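Local coordinates for conserved domain protein (Porphyromonas gingivalis, PDB 3PNN) that probably acts as a glycosyltransferase with a Rossmann-like alpha/beta/alpha fold, taking part in the formation of glycosidic linkages, at residues A[43-48]-A[296-301]; A[119-122]-A[126-129]; A[166-171]-A[271-276]. All coordinates share one frame; numbering follows the deposited sequence. Where two conformers were deposited one is given.

How the contacts relate
Contacts 2 and 3 are buried, their centres about 7 and 11 Å from the centre of the chain; contact 1 is only partly buried, its centre about 19 Å from that point. The chemistry follows: an arginine gripping a carbonyl with water beside it in contact 1, a tyrosine hydroxyl and an isoleucine in contact 2, a cation-pi pair in contact 3. Contacts 2 and 3 reach the same sheet, and F126 N of contact 2 probably bonds F274 O of contact 3, at 2.9 Å. Toward contact 1, F126 CZ packs 3.3 Å from Y298 OH, and R129 NH1 and R45 NH1, like charges, lie 3.5 Å apart. Contacts 1 and 3 do not touch.

Contact 1 of 3, residues A[43-48]-A[296-301]; sequences AIRAGF and GEYPTK
The carbonyl oxygen of E297 is held by both terminal nitrogens of R45. NH2 of R45 reaches E297 O at 2.9 Å, and NH1 of R45 reaches the same E297 O at 3.0 Å. The guanidinium meets the oxygen end-on, with E297 O in its plane, and the two nitrogens come in from opposite faces of the carbonyl plane. Both bonds are therefore bent, to about 145° at NH2. A water extends the link: it donates to G296 O at 3.1 Å and accepts a weak bond from R45 NH1. A bend at chi3 (-75°) turns the end of the R45 chain, which also brings NH2 to 3.3 Å from Y298 CE1, with guanidinium and ring planes 39° apart. D42 serves both partners: its OD1 forms a salt bridge with R45 NH2 and its OD2 a hydrogen bond with Y298 OH. The carboxylate would be expected to offset the nearby positive charge of R129. Y298 meets Y38 edge-to-face, fixing its ring against helix 35-46. The contact ties the last turn of that helix to the tail beyond helix 282-294, and each of the two helices closes in a Schellman motif, with G47 and G296 at positive phi.

Contact 2 of 3, residues A[119-122]-A[126-129]; sequences AVIN and FYGR
At the C-terminal end of the central strand 118-122 of this Rossmann-like fold, the chain turns through a short loop into helix 129-140, and Y127 of that loop folds back onto I121 and N122. G128 is the N-cap of the helix; Y127 thus sits just before the helix start while its ring reaches the strand end. Its OH accepts from the backbone N of N122 at 3.0 Å, almost straight (160°). The same oxygen is hydrogen-bonded to M215 O, so this buried hydroxyl has two partners. One bond back from the hydroxyl-bearing carbon, CE2 of Y127 rests 3.8 Å from CB of I121. With Y127 CG anti to its carbonyl carbon (chi1 -68°), the ring is carried across toward the strand. The N122 side chain crosses that of Y127 at about a right angle, with amide and ring planes 48° apart. It is held by D125 OD2 at ND2 and by N216 ND2 at OD1; a glycerol lies about 3 Å from it, perhaps marking a pocket. Beside the N-H bond, N122 CB lies 3.3 Å from Y127 OH, while N122 O sits in the ring plane at its edge, 3.9 Å from CE2.

Contact 3 of 3, residues A[166-171]-A[271-276]; sequences VSRGVC and ARWFGV
Strand 166-171 and the loop segment 271-276 run in roughly opposite directions with their backbones well apart: the nearest CA atoms, R168 CA and W273 CA, are 12.5 Å from each other. The strand belongs to the antiparallel sheet region of this Rossmann-like glycosyltransferase, bonding to strands 179-191 and 212-215, whereas the loop follows strand 263-268 on the way to helix 282-294. The gap is spanned by two long side chains, as a cation-pi pair. The guanidinium of R168 lies over one face of the W273 indole, its CZ 5.0 Å from the centroid of the six-membered ring and 23° off the ring normal. It does not lie flat on the ring; the planes are 64° apart, and NH2 leads, coming to 3.5 Å from W273 CH2. A bend at chi2 (-74°) lifts the arginine chain off the strand, and its outer end is then steadied from several sides. NH2 donates to T159 O, NH1 gives a weak bond to S167 O at 2.9 Å, and V166 CB covers one face of the guanidinium, 3.7 Å above its centre. The indole is fixed too: NE1 bonds to D125 OD1, a residue of the loop that also carries contact 2, and M215 touches both W273 and R168. A glycerol, probably from the crystallisation liquor, lies about 3 Å from the R168 side chain and may mark a pocket. On the face of the tryptophan opposite the arginine the backbone packs close, and G275, having no side chain to intrude, lets its N settle 3.5 Å above the ring plane, toward the rim.

Contact 1 of 3, residues A[43-48]-A[296-301]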
# COMPACT_ATOMS: atom_id res chain seq x y z
N ALA A 43 -5.78 12.73 -0.30
CA ALA A 43 -6.98 11.88 -0.34
C ALA A 43 -8.20 12.75 -0.09
O ALA A 43 -9.24 12.60 -0.75
CB ALA A 43 -6.88 10.74 0.70
N ILE A 44 -8.08 13.68 0.86
CA ILE A 44 -9.18 14.59 1.14
C ILE A 44 -9.49 15.41 -0.11
O ILE A 44 -10.65 15.51 -0.52
CB ILE A 44 -8.88 15.53 2.33
CG1 ILE A 44 -8.86 14.71 3.64
CG2 ILE A 44 -9.91 16.66 2.39
CD1 ILE A 44 -8.38 15.50 4.86
N ARG A 45 -8.46 15.99 -0.72
CA ARG A 45 -8.65 16.81 -1.92
C ARG A 45 -9.30 16.00 -3.04
O ARG A 45 -10.08 16.54 -3.84
CB ARG A 45 -7.32 17.38 -2.43
CG ARG A 45 -6.73 18.51 -1.62
CD ARG A 45 -5.77 19.37 -2.46
NE ARG A 45 -4.47 18.75 -2.71
CZ ARG A 45 -3.37 19.44 -3.04
NH1 ARG A 45 -3.44 20.76 -3.15
NH2 ARG A 45 -2.21 18.82 -3.25
N ALA A 46 -8.97 14.72 -3.11
CA ALA A 46 -9.47 13.84 -4.18
C ALA A 46 -10.89 13.35 -3.95
O ALA A 46 -11.51 12.77 -4.84
CB ALA A 46 -8.53 12.66 -4.38
N GLY A 47 -11.42 13.57 -2.75
CA GLY A 47 -12.81 13.24 -2.48
C GLY A 47 -13.05 11.94 -1.75
O GLY A 47 -14.17 11.40 -1.77
N PHE A 48 -12.02 11.42 -1.08
CA PHE A 48 -12.21 10.27 -0.19
C PHE A 48 -13.03 10.71 1.02
O PHE A 48 -12.90 11.84 1.47
CB PHE A 48 -10.87 9.67 0.25
CG PHE A 48 -10.23 8.82 -0.81
CD1 PHE A 48 -10.41 7.44 -0.81
CD2 PHE A 48 -9.46 9.40 -1.81
CE1 PHE A 48 -9.83 6.65 -1.80
CE2 PHE A 48 -8.87 8.61 -2.81
CZ PHE A 48 -9.06 7.24 -2.79
N GLY A 296 3.51 25.60 -5.21
CA GLY A 296 2.12 25.79 -4.81
C GLY A 296 1.25 24.55 -4.78
O GLY A 296 0.04 24.66 -4.60
N GLU A 297 1.85 23.37 -4.93
CA GLU A 297 1.08 22.12 -4.94
C GLU A 297 0.54 21.81 -3.54
O GLU A 297 -0.51 21.19 -3.40
CB GLU A 297 1.93 20.95 -5.46
CG GLU A 297 1.24 19.56 -5.46
CD GLU A 297 0.39 19.29 -6.70
OE1 GLU A 297 -0.04 20.26 -7.37
OE2 GLU A 297 0.15 18.10 -7.01
N TYR A 298 1.25 22.27 -2.51
CA TYR A 298 0.86 22.08 -1.12
C TYR A 298 1.12 23.36 -0.35
O TYR A 298 2.05 24.09 -0.69
CB TYR A 298 1.68 20.96 -0.44
CG TYR A 298 1.51 19.62 -1.11
CD1 TYR A 298 0.42 18.81 -0.81
CD2 TYR A 298 2.42 19.17 -2.04
CE1 TYR A 298 0.24 17.59 -1.44
CE2 TYR A 298 2.25 17.96 -2.68
CZ TYR A 298 1.17 17.17 -2.37
OH TYR A 298 1.00 15.97 -3.01
N PRO A 299 0.34 23.61 0.70
CA PRO A 299 0.70 24.70 1.63
C PRO A 299 1.92 24.30 2.45
O PRO A 299 2.22 23.11 2.58
CB PRO A 299 -0.53 24.80 2.53
CG PRO A 299 -1.07 23.41 2.55
CD PRO A 299 -0.88 22.91 1.14
N THR A 300 2.63 25.27 3.02
CA THR A 300 3.80 24.94 3.82
C THR A 300 3.47 24.01 4.99
O THR A 300 4.20 23.07 5.28
CB THR A 300 4.52 26.18 4.36
OG1 THR A 300 5.01 26.94 3.25
CG2 THR A 300 5.71 25.76 5.24
N LYS A 301 2.35 24.27 5.66
CA LYS A 301 1.90 23.40 6.74
C LYS A 301 0.57 22.77 6.37
O LYS A 301 -0.39 23.47 6.06
CB LYS A 301 1.74 24.18 8.05
CG LYS A 301 3.05 24.67 8.64
CD LYS A 301 2.84 25.36 9.98
CE LYS A 301 4.14 25.96 10.48
NZ LYS A 301 4.80 26.78 9.42
O HOH W 1 -2.64 23.24 -4.98

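Contact 2 of 3, residues A[119-122]-A[126-129]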
# COMPACT_ATOMS: atom_id res chain seq x y z
N ALA A 119 -9.64 2.32 -1.18
CA ALA A 119 -8.23 2.26 -1.57
C ALA A 119 -7.40 1.65 -0.46
O ALA A 119 -7.72 1.81 0.71
CB ALA A 119 -7.71 3.67 -1.86
N VAL A 120 -6.34 0.95 -0.84
CA VAL A 120 -5.33 0.49 0.10
C VAL A 120 -4.02 1.16 -0.29
O VAL A 120 -3.65 1.14 -1.48
CB VAL A 120 -5.17 -1.02 0.05
CG1 VAL A 120 -3.98 -1.47 0.95
CG2 VAL A 120 -6.48 -1.71 0.47
N ILE A 121 -3.35 1.78 0.67
CA ILE A 121 -2.05 2.39 0.42
C ILE A 121 -1.10 2.16 1.58
O ILE A 121 -1.53 1.85 2.71
CB ILE A 121 -2.13 3.94 0.20
CG1 ILE A 121 -2.58 4.67 1.48
CG2 ILE A 121 -3.03 4.28 -0.99
CD1 ILE A 121 -2.30 6.20 1.46
N ASN A 122 0.20 2.30 1.32
CA ASN A 122 1.21 2.23 2.37
C ASN A 122 1.21 3.53 3.17
O ASN A 122 0.76 4.58 2.68
CB ASN A 122 2.61 2.00 1.80
CG ASN A 122 2.79 0.61 1.21
OD1 ASN A 122 2.12 -0.35 1.61
ND2 ASN A 122 3.72 0.50 0.26
N PHE A 126 5.10 8.24 -0.80
CA PHE A 126 4.47 9.40 -1.41
C PHE A 126 3.97 9.03 -2.81
O PHE A 126 4.76 8.71 -3.71
CB PHE A 126 5.45 10.59 -1.47
CG PHE A 126 4.87 11.85 -2.06
CD1 PHE A 126 4.36 12.86 -1.23
CD2 PHE A 126 4.84 12.04 -3.43
CE1 PHE A 126 3.83 14.03 -1.77
CE2 PHE A 126 4.31 13.21 -3.99
CZ PHE A 126 3.80 14.21 -3.16
N TYR A 127 2.65 9.08 -2.98
CA TYR A 127 2.02 8.61 -4.22
C TYR A 127 1.75 9.73 -5.24
O TYR A 127 1.68 9.47 -6.44
CB TYR A 127 0.74 7.87 -3.88
CG TYR A 127 0.99 6.57 -3.16
CD1 TYR A 127 1.32 5.42 -3.88
CD2 TYR A 127 0.93 6.48 -1.77
CE1 TYR A 127 1.57 4.21 -3.23
CE2 TYR A 127 1.18 5.27 -1.11
CZ TYR A 127 1.48 4.14 -1.86
OH TYR A 127 1.73 2.93 -1.23
N GLY A 128 1.59 10.95 -4.75
CA GLY A 128 1.31 12.10 -5.61
C GLY A 128 -0.17 12.33 -5.83
O GLY A 128 -0.97 11.40 -5.86
N ARG A 129 -0.55 13.59 -6.00
CA ARG A 129 -1.97 13.96 -6.04
C ARG A 129 -2.77 13.22 -7.10
O ARG A 129 -3.88 12.77 -6.83
CB ARG A 129 -2.12 15.46 -6.24
CG ARG A 129 -3.55 15.93 -6.19
CD ARG A 129 -3.57 17.46 -6.17
NE ARG A 129 -4.93 17.99 -6.13
CZ ARG A 129 -5.23 19.28 -6.26
NH1 ARG A 129 -4.26 20.16 -6.46
NH2 ARG A 129 -6.50 19.68 -6.21

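Contact 3 of 3, residues A[166-171]-A[271-276]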
# COMPACT_ATOMS: atom_id res chain seq x y z
N VAL A 166 15.93 -2.28 -5.25
CA VAL A 166 14.60 -2.13 -4.68
C VAL A 166 13.74 -3.34 -5.01
O VAL A 166 14.03 -4.09 -5.94
CB VAL A 166 13.90 -0.84 -5.15
CG1 VAL A 166 14.71 0.38 -4.71
CG2 VAL A 166 13.71 -0.85 -6.66
N SER A 167 12.68 -3.52 -4.24
CA SER A 167 11.75 -4.61 -4.47
C SER A 167 10.44 -4.02 -4.99
O SER A 167 9.90 -3.08 -4.39
CB SER A 167 11.53 -5.38 -3.17
OG SER A 167 10.57 -6.41 -3.32
N ARG A 168 9.95 -4.55 -6.10
CA ARG A 168 8.79 -3.99 -6.78
C ARG A 168 7.85 -5.10 -7.26
O ARG A 168 8.30 -6.16 -7.68
CB ARG A 168 9.24 -3.16 -7.99
CG ARG A 168 10.13 -1.99 -7.66
CD ARG A 168 9.32 -0.87 -7.02
NE ARG A 168 10.14 0.26 -6.58
CZ ARG A 168 10.40 0.54 -5.30
NH1 ARG A 168 9.92 -0.23 -4.33
NH2 ARG A 168 11.14 1.61 -4.98
N GLY A 169 6.54 -4.85 -7.19
CA GLY A 169 5.59 -5.74 -7.82
C GLY A 169 5.62 -5.53 -9.33
O GLY A 169 5.06 -4.55 -9.83
N VAL A 170 6.28 -6.43 -10.05
CA VAL A 170 6.41 -6.28 -11.50
C VAL A 170 5.15 -6.79 -12.20
O VAL A 170 4.73 -7.94 -11.99
CB VAL A 170 7.66 -7.01 -12.03
CG1 VAL A 170 7.70 -6.94 -13.55
CG2 VAL A 170 8.92 -6.37 -11.45
N CYS A 171 4.54 -5.93 -13.01
CA CYS A 171 3.22 -6.21 -13.56
C CYS A 171 3.24 -6.56 -15.03
O CYS A 171 3.97 -5.96 -15.81
CB CYS A 171 2.34 -4.97 -13.40
SG CYS A 171 1.98 -4.61 -11.70
N ALA A 271 1.18 11.07 -11.78
CA ALA A 271 1.90 11.31 -10.54
C ALA A 271 3.22 10.55 -10.53
O ALA A 271 3.37 9.51 -11.18
CB ALA A 271 1.04 10.91 -9.31
N ARG A 272 4.18 11.06 -9.77
CA ARG A 272 5.44 10.36 -9.55
C ARG A 272 5.62 9.99 -8.08
O ARG A 272 5.48 10.84 -7.19
CB ARG A 272 6.59 11.25 -10.01
CG ARG A 272 6.56 11.53 -11.51
CD ARG A 272 7.28 10.42 -12.25
NE ARG A 272 8.69 10.43 -11.88
CZ ARG A 272 9.66 11.03 -12.57
NH1 ARG A 272 10.91 10.99 -12.13
NH2 ARG A 272 9.37 11.65 -13.71
N TRP A 273 5.95 8.72 -7.83
CA TRP A 273 6.20 8.20 -6.49
C TRP A 273 7.54 8.69 -5.96
O TRP A 273 8.50 8.85 -6.72
CB TRP A 273 6.21 6.66 -6.53
CG TRP A 273 6.80 6.02 -5.28
CD1 TRP A 273 6.11 5.60 -4.18
CD2 TRP A 273 8.18 5.73 -5.03
NE1 TRP A 273 6.98 5.08 -3.25
CE2 TRP A 273 8.26 5.15 -3.75
CE3 TRP A 273 9.36 5.91 -5.76
CZ2 TRP A 273 9.47 4.73 -3.19
CZ3 TRP A 273 10.56 5.50 -5.20
CH2 TRP A 273 10.60 4.93 -3.92
N PHE A 274 7.60 8.93 -4.67
CA PHE A 274 8.90 8.87 -4.00
C PHE A 274 8.81 8.37 -2.57
O PHE A 274 7.74 8.32 -1.97
CB PHE A 274 9.70 10.16 -4.11
CG PHE A 274 8.92 11.39 -3.83
CD1 PHE A 274 8.79 11.86 -2.52
CD2 PHE A 274 8.34 12.11 -4.87
CE1 PHE A 274 8.07 13.03 -2.25
CE2 PHE A 274 7.63 13.27 -4.61
CZ PHE A 274 7.49 13.74 -3.30
N GLY A 275 9.96 7.99 -2.04
CA GLY A 275 10.00 7.33 -0.76
C GLY A 275 11.44 7.08 -0.38
O GLY A 275 12.35 7.19 -1.22
N VAL A 276 11.66 6.77 0.88
CA VAL A 276 13.00 6.58 1.39
C VAL A 276 13.26 5.09 1.49
O VAL A 276 12.80 4.44 2.42
CB VAL A 276 13.16 7.24 2.78
CG1 VAL A 276 14.58 7.00 3.35
CG2 VAL A 276 12.85 8.72 2.71